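Long-range contacts in C2 toxin component I (PDB 2J3X), which is the enzymatic component of the binary C2 toxin, an ADP-ribosyltransferase that probably modifies actin in intoxicated cells: residues I8-K13 with L149-N154; E87-N92 with L186-F191; F401-I406 with T417-D422. The protein carries 2 engineered substitutions. One frame throughout, in Å; residues are numbered along the deposited sequence. Where two conformers were deposited one is given.

Interaction 1: I8-K13 with L149-N154; sequences IDFINK and LGLNDN
Phe10 and Leu151 supply the apolar part of this contact. Ring atom CD2 of Phe10 approaches methyl CD1 of Leu151 at 4.3 Å, obliquely to the ring. Nearby, CB of Asn152 rests 3.5 Å from the carbonyl O of Phe10. The side chain of Ile11 crosses that of Asp153 at about a right angle, its methyl CG2 lying 3.7 Å from OD1 of Asp153, which is hydrogen-bonded to OH of Tyr101.

The polar connections are made through water, a worked case of a loop joined through solvent to the end of a strand and the turn after it. One water accepts from N of Phe10 at 2.7 Å and donates to O of Leu151 at 2.8 Å. Another accepts from both N of Asn12 and N of Asp153, satisfying two backbone amides at once. A third accepts from ND2 of Asn152 and lies within reach of O of Phe10 and O of Lys13; ND2 also donates to Glu15.

Bonds within each segment fix its shape. Residues Phe10 to Lys13 form a type II turn with Asn12 at positive phi (74°), and OD1 of Asp9 takes N of Ile11 at 2.9 Å in an Asx turn. Asn152 repeats that motif, OD1 receiving N of Asn154.

Trp21 of helix 15-30 touches Ile8, Phe10 and Leu151, while Ile11 reaches Tyr101 on strand 98-102. In the N-terminal ADP-ribosyltransferase-like domain, the loop before helix 15-30 therefore meets the sheet where strand 147-150 gives way to a loop.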
ATOM      1  N   ILE A   8      13.713  18.382 -15.602  1.00 17.01           N
ATOM      2  CA  ILE A   8      12.513  19.200 -15.651  1.00 15.48           C
ATOM      3  C   ILE A   8      12.392  19.799 -14.252  1.00 14.84           C
ATOM      4  O   ILE A   8      12.364  19.055 -13.236  1.00 13.69           O
ATOM      5  CB  ILE A   8      11.306  18.342 -16.017  1.00 16.65           C
ATOM      6  CG1 ILE A   8      11.493  17.771 -17.436  1.00 17.47           C
ATOM      7  CG2 ILE A   8       9.952  19.135 -15.825  1.00 15.49           C
ATOM      8  CD1 ILE A   8      10.663  16.501 -17.702  1.00 17.08           C
ATOM      9  N   ASP A   9      12.416  21.131 -14.143  1.00 12.90           N
ATOM     10  CA  ASP A   9      12.293  21.713 -12.788  1.00 13.67           C
ATOM     11  C   ASP A   9      11.754  23.119 -12.956  1.00 14.46           C
ATOM     12  O   ASP A   9      12.507  24.030 -13.330  1.00 13.77           O
ATOM     13  CB  ASP A   9      13.640  21.697 -12.059  1.00 14.67           C
ATOM     14  CG  ASP A   9      13.555  22.214 -10.634  1.00 16.33           C
ATOM     15  OD1 ASP A   9      12.531  22.815 -10.248  1.00 12.95           O
ATOM     16  OD2 ASP A   9      14.540  22.041  -9.874  1.00 22.24           O
ATOM     17  N   PHE A  10      10.460  23.266 -12.707  1.00 12.45           N
ATOM     18  CA  PHE A  10       9.767  24.553 -12.820  1.00 11.74           C
ATOM     19  C   PHE A  10       9.634  25.251 -11.481  1.00 11.18           C
ATOM     20  O   PHE A  10       8.987  26.289 -11.393  1.00 11.40           O
ATOM     21  CB  PHE A  10       8.414  24.374 -13.518  1.00 11.26           C
ATOM     22  CG  PHE A  10       8.558  24.170 -14.981  1.00 12.16           C
ATOM     23  CD1 PHE A  10       8.883  25.261 -15.804  1.00 14.93           C
ATOM     24  CD2 PHE A  10       8.428  22.891 -15.565  1.00 13.02           C
ATOM     25  CE1 PHE A  10       9.094  25.092 -17.187  1.00 10.82           C
ATOM     26  CE2 PHE A  10       8.645  22.740 -16.982  1.00 12.94           C
ATOM     27  CZ  PHE A  10       8.954  23.839 -17.747  1.00 12.69           C
ATOM     28  N   ILE A  11      10.304  24.740 -10.441  1.00 11.75           N
ATOM     29  CA  ILE A  11      10.157  25.403  -9.151  1.00 12.05           C
ATOM     30  C   ILE A  11      10.860  26.752  -9.193  1.00 10.52           C
ATOM     31  O   ILE A  11      12.019  26.824  -9.622  1.00 11.44           O
ATOM     32  CB  ILE A  11      10.711  24.556  -7.983  1.00 11.93           C
ATOM     33  CG1 ILE A  11       9.865  23.256  -7.898  1.00 10.62           C
ATOM     34  CG2 ILE A  11      10.689  25.367  -6.655  1.00 14.75           C
ATOM     35  CD1 ILE A  11      10.555  22.155  -7.006  1.00 13.30           C
ATOM     36  N   ASN A  12      10.118  27.798  -8.820  1.00 11.67           N
ATOM     37  CA  ASN A  12      10.658  29.158  -8.828  1.00 12.55           C
ATOM     38  C   ASN A  12      10.818  29.761 -10.224  1.00 13.71           C
ATOM     39  O   ASN A  12      11.440  30.783 -10.354  1.00 13.62           O
ATOM     40  CB  ASN A  12      11.977  29.293  -7.998  1.00 11.68           C
ATOM     41  CG  ASN A  12      12.167  30.714  -7.440  1.00 13.30           C
ATOM     42  OD1 ASN A  12      11.186  31.335  -6.984  1.00 13.88           O
ATOM     43  ND2 ASN A  12      13.388  31.258  -7.482  1.00 13.59           N
ATOM     44  N   LYS A  13      10.210  29.142 -11.242  1.00 13.09           N
ATOM     45  CA  LYS A  13      10.145  29.723 -12.592  1.00 14.46           C
ATOM     46  C   LYS A  13       8.762  30.309 -12.831  1.00 13.30           C
ATOM     47  O   LYS A  13       7.797  29.918 -12.160  1.00 13.54           O
ATOM     48  CB  LYS A  13      10.440  28.669 -13.661  1.00 13.28           C
ATOM     49  CG  LYS A  13      11.879  28.117 -13.563  1.00 15.31           C
ATOM     50  CD  LYS A  13      12.096  27.188 -14.756  1.00 16.99           C
ATOM     51  CE  LYS A  13      13.521  26.621 -14.913  1.00 19.42           C
ATOM     52  NZ  LYS A  13      13.610  25.351 -15.834  1.00 20.49           N
ATOM     53  N   LEU A 149       2.767  14.625  -9.712  1.00 13.57           N
ATOM     54  CA  LEU A 149       3.967  15.376  -9.337  1.00 13.15           C
ATOM     55  C   LEU A 149       3.741  16.836  -9.720  1.00 13.09           C
ATOM     56  O   LEU A 149       3.790  17.158 -10.930  1.00 13.07           O
ATOM     57  CB  LEU A 149       5.182  14.836 -10.081  1.00 13.12           C
ATOM     58  CG  LEU A 149       6.498  15.510  -9.653  1.00 12.71           C
ATOM     59  CD1 LEU A 149       7.178  14.911  -8.384  1.00 13.33           C
ATOM     60  CD2 LEU A 149       7.535  15.472 -10.829  1.00 13.98           C
ATOM     61  N   GLY A 150       3.428  17.687  -8.743  1.00 13.05           N
ATOM     62  CA  GLY A 150       3.180  19.132  -9.012  1.00 11.29           C
ATOM     63  C   GLY A 150       4.504  19.795  -9.371  1.00 11.56           C
ATOM     64  O   GLY A 150       5.516  19.528  -8.745  1.00 10.98           O
ATOM     65  N   LEU A 151       4.499  20.634 -10.412  1.00 11.34           N
ATOM     66  CA  LEU A 151       5.765  21.107 -10.949  1.00 11.44           C
ATOM     67  C   LEU A 151       6.229  22.431 -10.397  1.00 10.88           C
ATOM     68  O   LEU A 151       7.396  22.792 -10.588  1.00 11.71           O
ATOM     69  CB  LEU A 151       5.725  21.203 -12.491  1.00 11.00           C
ATOM     70  CG  LEU A 151       5.542  19.811 -13.112  1.00 12.36           C
ATOM     71  CD1 LEU A 151       5.477  19.939 -14.638  1.00 14.83           C
ATOM     72  CD2 LEU A 151       6.631  18.846 -12.691  1.00 12.03           C
ATOM     73  N   ASN A 152       5.356  23.155  -9.700  1.00 11.36           N
ATOM     74  CA  ASN A 152       5.818  24.393  -9.079  1.00 12.45           C
ATOM     75  C   ASN A 152       5.044  24.701  -7.801  1.00 12.79           C
ATOM     76  O   ASN A 152       4.165  23.895  -7.400  1.00 11.99           O
ATOM     77  CB  ASN A 152       5.792  25.595 -10.064  1.00 13.33           C
ATOM     78  CG  ASN A 152       4.386  25.956 -10.527  1.00 14.71           C
ATOM     79  OD1 ASN A 152       3.415  25.769  -9.792  1.00 13.65           O
ATOM     80  ND2 ASN A 152       4.262  26.462 -11.767  1.00 13.10           N
ATOM     81  N   ASP A 153       5.355  25.837  -7.162  1.00 13.51           N
ATOM     82  CA  ASP A 153       4.765  26.030  -5.803  1.00 15.48           C
ATOM     83  C   ASP A 153       3.262  26.304  -5.846  1.00 17.08           C
ATOM     84  O   ASP A 153       2.615  26.311  -4.786  1.00 16.62           O
ATOM     85  CB  ASP A 153       5.475  27.117  -4.992  1.00 15.23           C
ATOM     86  CG  ASP A 153       6.855  26.728  -4.565  1.00 17.71           C
ATOM     87  OD1 ASP A 153       7.379  25.652  -4.937  1.00 15.89           O
ATOM     88  OD2 ASP A 153       7.444  27.556  -3.830  1.00 20.99           O
ATOM     89  N   ASN A 154       2.691  26.543  -7.037  1.00 17.40           N
ATOM     90  CA  ASN A 154       1.236  26.656  -7.148  1.00 18.05           C
ATOM     91  C   ASN A 154       0.542  25.360  -6.756  1.00 18.58           C
ATOM     92  O   ASN A 154      -0.661  25.361  -6.438  1.00 20.16           O
ATOM     93  CB  ASN A 154       0.802  27.089  -8.558  1.00 18.48           C
ATOM     94  CG  ASN A 154       1.073  28.547  -8.813  1.00 22.32           C
ATOM     95  OD1 ASN A 154       1.429  29.291  -7.894  1.00 26.42           O
ATOM     96  ND2 ASN A 154       0.951  28.967 -10.055  1.00 20.89           N
TER
HETATM   97  O   HOH W   1       9.230  21.046 -11.712  1.00 12.54           O
HETATM   98  O   HOH W   2       6.860  27.340 -12.984  1.00 13.66           O
HETATM   99  O   HOH W   3       7.499  27.738  -7.777  1.00 14.40           O
HETATM  100  O   HOH W   4       8.504  29.462  -5.938  1.00 27.94           O

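Interaction 2: E87-N92 with L186-F191; sequences EALLKN and LLNQGF
The amide oxygen OD1 of Asn188 is met by two carbons of a single leucine: CB and CD1 of Leu89 both lie 3.6 Å from it. The two side chains slide past each other in opposite directions, and the oxygen rests beside both of those carbons. At the other end of the same amide, ND2 of Asn188 donates to OD2 of Asp173, a bond that would help to hold the amide's rotation and thereby the oxygen's place beside the leucine. CD1 of Leu90 comes to 4.4 Å from that nitrogen, a looser contact at the margin.

Leu89 carries the rest of the contact by dividing its two methyls between neighbouring residues of the strand. CG is anti to the carbonyl carbon (chi1 -67°), and CD1 is anti to CA (chi2 172°). In that position CD1 reaches the carbonyl carbon of Leu187 at 4.0 Å, while CD2 lies 3.3 Å from the carbonyl O of Leu186. CD2 also touches CB of Leu186, at 4.3 Å.

This is helix-on-sheet packing in the N-terminal ADP-ribosyltransferase-like domain. Helix 77-90 lies against strand 183-187, which runs between strands 147-150 and 175-178 in a mixed sheet.

On the helical side, N of Asn92 donates to O of Leu89 at 3.2 Å, a bond three residues back along the chain, and the carbonyl O of Ala88 accepts from NE1 of Trp29. Leu186 itself also packs on Ile85 of the same helix, on Leu44 and on Ser148 of strand 147-150, while Leu89 touches Trp29 of helix 15-30.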
ATOM      1  N   GLU A  87      -2.807   2.572 -19.781  1.00 12.40           N
ATOM      2  CA  GLU A  87      -2.320   2.345 -21.145  0.50 14.02           C
ATOM      3  C   GLU A  87      -1.745   3.622 -21.764  1.00 14.19           C
ATOM      4  O   GLU A  87      -0.681   3.558 -22.419  1.00 15.70           O
ATOM      5  CB  GLU A  87      -3.452   1.790 -22.000  0.50 13.92           C
ATOM      6  CG  GLU A  87      -3.096   1.422 -23.411  0.50 14.38           C
ATOM      7  CD  GLU A  87      -4.308   0.911 -24.227  0.50 16.66           C
ATOM      8  OE1 GLU A  87      -5.396   0.691 -23.661  0.50 23.16           O
ATOM      9  OE2 GLU A  87      -4.171   0.727 -25.453  0.50 22.30           O
ATOM     10  N   ALA A  88      -2.384   4.758 -21.523  1.00 13.65           N
ATOM     11  CA  ALA A  88      -1.866   6.054 -22.025  1.00 11.89           C
ATOM     12  C   ALA A  88      -0.499   6.358 -21.393  1.00 13.87           C
ATOM     13  O   ALA A  88       0.458   6.801 -22.060  1.00 12.50           O
ATOM     14  CB  ALA A  88      -2.874   7.171 -21.708  1.00 12.27           C
ATOM     15  N   LEU A  89      -0.353   6.037 -20.116  1.00 12.31           N
ATOM     16  CA  LEU A  89       0.934   6.312 -19.442  1.00 14.54           C
ATOM     17  C   LEU A  89       2.094   5.463 -20.009  1.00 15.60           C
ATOM     18  O   LEU A  89       3.224   5.917 -20.062  1.00 15.68           O
ATOM     19  CB  LEU A  89       0.795   6.111 -17.917  1.00 13.70           C
ATOM     20  CG  LEU A  89      -0.116   7.125 -17.223  1.00 12.42           C
ATOM     21  CD1 LEU A  89      -0.325   6.665 -15.750  1.00 13.64           C
ATOM     22  CD2 LEU A  89       0.573   8.488 -17.190  1.00 16.77           C
ATOM     23  N   LEU A  90       1.797   4.211 -20.395  1.00 16.10           N
ATOM     24  CA  LEU A  90       2.823   3.275 -20.900  1.00 18.58           C
ATOM     25  C   LEU A  90       3.447   3.792 -22.186  1.00 19.15           C
ATOM     26  O   LEU A  90       4.558   3.398 -22.543  1.00 19.07           O
ATOM     27  CB  LEU A  90       2.191   1.891 -21.166  1.00 19.67           C
ATOM     28  CG  LEU A  90       2.470   0.796 -20.151  1.00 25.26           C
ATOM     29  CD1 LEU A  90       2.901   1.338 -18.804  1.00 29.08           C
ATOM     30  CD2 LEU A  90       1.312  -0.203 -20.055  1.00 27.07           C
ATOM     31  N   LYS A  91       2.721   4.672 -22.869  1.00 19.34           N
ATOM     32  CA  LYS A  91       3.105   5.142 -24.204  1.00 21.34           C
ATOM     33  C   LYS A  91       4.092   6.307 -24.150  1.00 20.95           C
ATOM     34  O   LYS A  91       4.606   6.747 -25.175  1.00 21.67           O
ATOM     35  CB  LYS A  91       1.849   5.541 -24.975  1.00 21.52           C
ATOM     36  CG  LYS A  91       1.029   4.315 -25.465  1.00 22.56           C
ATOM     37  CD  LYS A  91      -0.307   4.712 -26.084  1.00 24.47           C
ATOM     38  CE  LYS A  91      -1.004   3.504 -26.783  1.00 25.77           C
ATOM     39  NZ  LYS A  91      -2.252   3.993 -27.513  1.00 33.93           N
ATOM     40  N   ASN A  92       4.392   6.798 -22.955  1.00 19.11           N
ATOM     41  CA  ASN A  92       5.083   8.066 -22.835  1.00 18.07           C
ATOM     42  C   ASN A  92       6.118   8.019 -21.740  1.00 18.09           C
ATOM     43  O   ASN A  92       5.772   7.828 -20.588  1.00 17.73           O
ATOM     44  CB  ASN A  92       4.019   9.122 -22.533  1.00 18.61           C
ATOM     45  CG  ASN A  92       4.416  10.508 -22.968  1.00 21.25           C
ATOM     46  OD1 ASN A  92       4.820  10.704 -24.117  1.00 20.75           O
ATOM     47  ND2 ASN A  92       4.210  11.488 -22.104  1.00 18.71           N
ATOM     48  N   LEU A 186       1.571  12.917 -14.250  1.00 13.84           N
ATOM     49  CA  LEU A 186       0.794  11.819 -13.707  1.00 13.00           C
ATOM     50  C   LEU A 186       1.685  10.603 -13.879  1.00 12.58           C
ATOM     51  O   LEU A 186       2.192  10.360 -14.985  1.00 12.69           O
ATOM     52  CB  LEU A 186      -0.504  11.659 -14.533  1.00 14.46           C
ATOM     53  CG  LEU A 186      -1.436  10.613 -13.886  1.00 15.33           C
ATOM     54  CD1 LEU A 186      -1.914  11.074 -12.521  1.00 17.05           C
ATOM     55  CD2 LEU A 186      -2.606  10.365 -14.820  1.00 18.56           C
ATOM     56  N   LEU A 187       1.881   9.822 -12.818  1.00 10.55           N
ATOM     57  CA  LEU A 187       2.728   8.626 -12.923  1.00 11.77           C
ATOM     58  C   LEU A 187       1.896   7.386 -12.537  1.00 11.66           C
ATOM     59  O   LEU A 187       0.796   7.537 -11.996  1.00 10.54           O
ATOM     60  CB  LEU A 187       3.979   8.719 -12.026  1.00 12.86           C
ATOM     61  CG  LEU A 187       4.720  10.051 -12.025  1.00 15.68           C
ATOM     62  CD1 LEU A 187       5.825   9.938 -10.961  1.00 18.33           C
ATOM     63  CD2 LEU A 187       5.336  10.316 -13.384  1.00 15.56           C
ATOM     64  N   ASN A 188       2.421   6.201 -12.850  1.00 11.96           N
ATOM     65  CA  ASN A 188       1.733   4.931 -12.650  1.00 12.00           C
ATOM     66  C   ASN A 188       1.298   4.749 -11.196  1.00 12.47           C
ATOM     67  O   ASN A 188       1.866   5.338 -10.238  1.00 12.87           O
ATOM     68  CB  ASN A 188       2.712   3.795 -12.993  1.00 11.73           C
ATOM     69  CG  ASN A 188       2.900   3.632 -14.486  1.00 16.87           C
ATOM     70  OD1 ASN A 188       2.032   4.038 -15.252  1.00 23.97           O
ATOM     71  ND2 ASN A 188       3.949   2.937 -14.885  1.00 21.04           N
ATOM     72  N   GLN A 189       0.328   3.858 -11.020  1.00 11.63           N
ATOM     73  CA  GLN A 189      -0.093   3.448  -9.706  1.00 11.15           C
ATOM     74  C   GLN A 189       1.048   2.692  -9.005  1.00 12.09           C
ATOM     75  O   GLN A 189       1.907   2.051  -9.651  1.00 11.13           O
ATOM     76  CB  GLN A 189      -1.205   2.402  -9.873  1.00 10.96           C
ATOM     77  CG  GLN A 189      -2.506   2.942 -10.478  1.00 10.41           C
ATOM     78  CD  GLN A 189      -3.649   1.961 -10.233  1.00 11.84           C
ATOM     79  OE1 GLN A 189      -4.272   1.525 -11.183  1.00 12.27           O
ATOM     80  NE2 GLN A 189      -3.927   1.613  -8.943  1.00 10.39           N
ATOM     81  N   GLY A 190       1.027   2.731  -7.666  1.00 12.27           N
ATOM     82  CA  GLY A 190       1.823   1.796  -6.889  1.00 11.16           C
ATOM     83  C   GLY A 190       3.266   2.184  -6.573  1.00 11.36           C
ATOM     84  O   GLY A 190       4.067   1.333  -6.181  1.00 12.36           O
ATOM     85  N   PHE A 191       3.607   3.461  -6.739  1.00 11.59           N
ATOM     86  CA  PHE A 191       4.906   3.906  -6.263  1.00 10.10           C
ATOM     87  C   PHE A 191       4.815   4.177  -4.792  1.00 10.91           C
ATOM     88  O   PHE A 191       3.736   4.545  -4.293  1.00 11.39           O
ATOM     89  CB  PHE A 191       5.334   5.222  -6.943  1.00 12.39           C
ATOM     90  CG  PHE A 191       5.853   5.031  -8.346  1.00 12.59           C
ATOM     91  CD1 PHE A 191       7.040   4.351  -8.551  1.00 14.25           C
ATOM     92  CD2 PHE A 191       5.147   5.535  -9.442  1.00 11.55           C
ATOM     93  CE1 PHE A 191       7.531   4.134  -9.846  1.00 17.29           C
ATOM     94  CE2 PHE A 191       5.624   5.326 -10.766  1.00 13.16           C
ATOM     95  CZ  PHE A 191       6.828   4.637 -10.934  1.00 15.67           C
TER

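Interaction 3: F401-I406 with T417-D422; sequences FRITPI and TQVVID
CG of Phe401 stands between its backbone N and carbonyl carbon (chi1 70°), and the ring beyond it lies against Asp422, whose CB is over one face, 3.8 Å from the ring centroid in a CH-pi contact. A bend in Arg402 (chi3 69°) turns NE toward the same aspartate. NE and NH2 of Arg402 each donate to OD2 of Asp422 at 2.9 Å, side-on, with guanidinium and carboxylate only 16° from coplanar. OD1 of Asp422 meets Arg366, so two arginines share this buried carboxylate and would be expected to stabilise its charge. A water joins OG1 of Thr404 to O of Val420.

Beyond, regular pairing takes over: N of Thr404 donates to O of Val420 at 2.9 Å, and N of Ile406 to O of Gln418 at 2.8 Å. Ile403 CG2 packs on Val419 CB at 3.7 Å on the face that helix 326-336 touches.

Arg402 also donates to the carbonyls of Glu108 and Thr142, linking the strand to the N-terminal half of the chain. Phe401 and Arg402 both oppose Asp422, a classic beta bulge within the antiparallel hairpin 397-411/414-426 of the C-terminal ADP-ribosyltransferase domain.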
ATOM      1  N   PHE A 401       1.979   0.945  10.840  1.00  9.77           N
ATOM      2  CA  PHE A 401       2.481   2.301  10.636  1.00  9.05           C
ATOM      3  C   PHE A 401       1.599   3.165   9.760  1.00 10.62           C
ATOM      4  O   PHE A 401       1.838   4.383   9.664  1.00  9.96           O
ATOM      5  CB  PHE A 401       3.975   2.237  10.183  1.00  9.52           C
ATOM      6  CG  PHE A 401       4.158   1.693   8.796  1.00  8.30           C
ATOM      7  CD1 PHE A 401       3.994   2.567   7.644  1.00 10.40           C
ATOM      8  CD2 PHE A 401       4.460   0.333   8.598  1.00 10.40           C
ATOM      9  CE1 PHE A 401       4.143   2.037   6.320  1.00  9.73           C
ATOM     10  CE2 PHE A 401       4.603  -0.194   7.256  1.00 11.43           C
ATOM     11  CZ  PHE A 401       4.422   0.646   6.150  1.00  9.00           C
ATOM     12  N   ARG A 402       0.561   2.608   9.123  1.00  8.61           N
ATOM     13  CA  ARG A 402      -0.401   3.462   8.422  1.00 10.13           C
ATOM     14  C   ARG A 402      -1.628   2.615   8.133  1.00 10.00           C
ATOM     15  O   ARG A 402      -1.525   1.396   7.966  1.00 10.01           O
ATOM     16  CB  ARG A 402       0.205   3.930   7.081  1.00  9.32           C
ATOM     17  CG  ARG A 402      -0.689   4.916   6.316  1.00  9.85           C
ATOM     18  CD  ARG A 402       0.046   5.403   5.017  1.00  9.81           C
ATOM     19  NE  ARG A 402       0.168   4.290   4.052  1.00 11.69           N
ATOM     20  CZ  ARG A 402       0.278   4.426   2.718  1.00 12.73           C
ATOM     21  NH1 ARG A 402       0.362   5.645   2.159  1.00 11.49           N
ATOM     22  NH2 ARG A 402       0.268   3.327   1.946  1.00  9.81           N
ATOM     23  N   ILE A 403      -2.774   3.274   8.093  1.00  8.25           N
ATOM     24  CA  ILE A 403      -4.041   2.619   7.842  1.00  9.10           C
ATOM     25  C   ILE A 403      -4.762   3.500   6.884  1.00  9.90           C
ATOM     26  O   ILE A 403      -5.019   4.695   7.145  1.00 11.19           O
ATOM     27  CB  ILE A 403      -4.895   2.463   9.156  1.00  8.58           C
ATOM     28  CG1 ILE A 403      -4.152   1.593  10.144  1.00  9.21           C
ATOM     29  CG2 ILE A 403      -6.257   1.774   8.816  1.00  9.93           C
ATOM     30  CD1 ILE A 403      -4.668   1.785  11.609  1.00 10.14           C
ATOM     31  N   THR A 404      -5.107   2.908   5.743  1.00 11.40           N
ATOM     32  CA  THR A 404      -5.732   3.622   4.641  1.00  9.03           C
ATOM     33  C   THR A 404      -7.163   3.131   4.362  1.00  9.32           C
ATOM     34  O   THR A 404      -7.340   1.962   4.041  1.00 10.54           O
ATOM     35  CB  THR A 404      -4.904   3.367   3.358  1.00  9.07           C
ATOM     36  OG1 THR A 404      -3.562   3.888   3.582  1.00 12.11           O
ATOM     37  CG2 THR A 404      -5.525   4.161   2.231  1.00 11.52           C
ATOM     38  N   PRO A 405      -8.164   4.013   4.443  1.00 10.78           N
ATOM     39  CA  PRO A 405      -9.557   3.523   4.124  1.00 10.90           C
ATOM     40  C   PRO A 405      -9.731   3.313   2.616  1.00 11.41           C
ATOM     41  O   PRO A 405      -9.172   4.089   1.810  1.00 11.48           O
ATOM     42  CB  PRO A 405     -10.463   4.715   4.529  1.00 12.07           C
ATOM     43  CG  PRO A 405      -9.572   5.696   5.192  1.00 16.15           C
ATOM     44  CD  PRO A 405      -8.135   5.438   4.768  1.00 11.19           C
ATOM     45  N   ILE A 406     -10.542   2.327   2.235  1.00 11.04           N
ATOM     46  CA  ILE A 406     -10.844   2.092   0.841  1.00 10.50           C
ATOM     47  C   ILE A 406     -12.278   1.656   0.736  1.00 12.04           C
ATOM     48  O   ILE A 406     -12.925   1.375   1.762  1.00 11.26           O
ATOM     49  CB  ILE A 406      -9.960   0.967   0.251  1.00 11.55           C
ATOM     50  CG1 ILE A 406     -10.229  -0.394   0.961  1.00 10.97           C
ATOM     51  CG2 ILE A 406      -8.450   1.334   0.329  1.00 11.12           C
ATOM     52  CD1 ILE A 406      -9.740  -1.610   0.154  1.00 12.12           C
ATOM     53  N   THR A 417     -16.778  -0.592   2.911  1.00 13.18           N
ATOM     54  CA  THR A 417     -15.638   0.186   3.419  1.00 12.92           C
ATOM     55  C   THR A 417     -14.739  -0.784   4.175  1.00 12.29           C
ATOM     56  O   THR A 417     -15.137  -1.540   5.099  1.00 10.74           O
ATOM     57  CB  THR A 417     -16.075   1.354   4.318  1.00 13.65           C
ATOM     58  OG1 THR A 417     -16.930   2.226   3.570  1.00 13.38           O
ATOM     59  CG2 THR A 417     -14.885   2.148   4.776  1.00 13.67           C
ATOM     60  N   GLN A 418     -13.479  -0.733   3.778  1.00 10.30           N
ATOM     61  CA  GLN A 418     -12.461  -1.582   4.389  1.00 10.15           C
ATOM     62  C   GLN A 418     -11.211  -0.762   4.641  1.00 10.00           C
ATOM     63  O   GLN A 418     -11.135   0.390   4.239  1.00 10.08           O
ATOM     64  CB  GLN A 418     -12.098  -2.765   3.480  1.00 11.04           C
ATOM     65  CG  GLN A 418     -13.371  -3.513   2.960  1.00 11.15           C
ATOM     66  CD  GLN A 418     -13.074  -4.888   2.400  1.00 12.15           C
ATOM     67  OE1 GLN A 418     -12.010  -5.132   1.827  1.00  9.42           O
ATOM     68  NE2 GLN A 418     -14.052  -5.792   2.488  1.00 12.66           N
ATOM     69  N   VAL A 419     -10.249  -1.352   5.348  1.00  8.23           N
ATOM     70  CA  VAL A 419      -9.029  -0.569   5.674  1.00  9.19           C
ATOM     71  C   VAL A 419      -7.830  -1.407   5.321  1.00  9.27           C
ATOM     72  O   VAL A 419      -7.744  -2.613   5.711  1.00  9.81           O
ATOM     73  CB  VAL A 419      -8.992  -0.147   7.181  1.00  8.99           C
ATOM     74  CG1 VAL A 419     -10.038   1.016   7.490  1.00 10.64           C
ATOM     75  CG2 VAL A 419      -9.115  -1.405   8.144  1.00 10.39           C
ATOM     76  N   VAL A 420      -6.836  -0.748   4.676  1.00  8.89           N
ATOM     77  CA  VAL A 420      -5.563  -1.412   4.392  1.00  7.80           C
ATOM     78  C   VAL A 420      -4.557  -1.008   5.461  1.00  8.06           C
ATOM     79  O   VAL A 420      -4.241   0.183   5.593  1.00  9.86           O
ATOM     80  CB  VAL A 420      -5.090  -0.950   2.969  1.00  7.54           C
ATOM     81  CG1 VAL A 420      -3.696  -1.541   2.629  1.00  8.65           C
ATOM     82  CG2 VAL A 420      -6.178  -1.392   1.921  1.00  8.22           C
ATOM     83  N   ILE A 421      -4.108  -2.006   6.216  1.00  7.88           N
ATOM     84  CA  ILE A 421      -3.332  -1.775   7.417  1.00  8.45           C
ATOM     85  C   ILE A 421      -1.865  -2.117   7.079  1.00  8.39           C
ATOM     86  O   ILE A 421      -1.460  -3.295   7.055  1.00  8.85           O
ATOM     87  CB  ILE A 421      -3.866  -2.664   8.575  1.00  7.72           C
ATOM     88  CG1 ILE A 421      -5.360  -2.309   8.852  1.00  8.84           C
ATOM     89  CG2 ILE A 421      -2.999  -2.422   9.854  1.00  8.57           C
ATOM     90  CD1 ILE A 421      -6.001  -3.315   9.850  1.00  9.11           C
ATOM     91  N   ASP A 422      -1.050  -1.087   6.848  1.00  8.67           N
ATOM     92  CA  ASP A 422       0.366  -1.304   6.556  1.00  8.49           C
ATOM     93  C   ASP A 422       1.080  -1.609   7.861  1.00  9.08           C
ATOM     94  O   ASP A 422       1.008  -0.835   8.825  1.00  9.13           O
ATOM     95  CB  ASP A 422       0.988   0.007   5.987  1.00  9.08           C
ATOM     96  CG  ASP A 422       0.649   0.224   4.521  1.00 10.12           C
ATOM     97  OD1 ASP A 422       0.579  -0.782   3.787  1.00 12.23           O
ATOM     98  OD2 ASP A 422       0.537   1.384   4.091  1.00 11.71           O
TER
HETATM   99  O   HOH W   5      -2.166   1.812   4.522  1.00 14.52           O

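Interactions 1 and 2 belong to the N-terminal half of the chain and reach one sheet, in which strands 147-150 and 183-187 are neighbours. Their centres are about 20 Å apart, their nearest atoms about 5 Å, and their segments alternate along the sequence, so the two contacts cross along the chain. Interaction 3 follows in series, in the five-stranded sheet of the C-terminal half; its centre lies about 24 Å from that of interaction 2 and about 31 Å from that of interaction 1. Two ADP-ribosyltransferase-type domains are built in succession, probably with catalysis in the second and, as in related binary toxins, docking to the translocation component by the first.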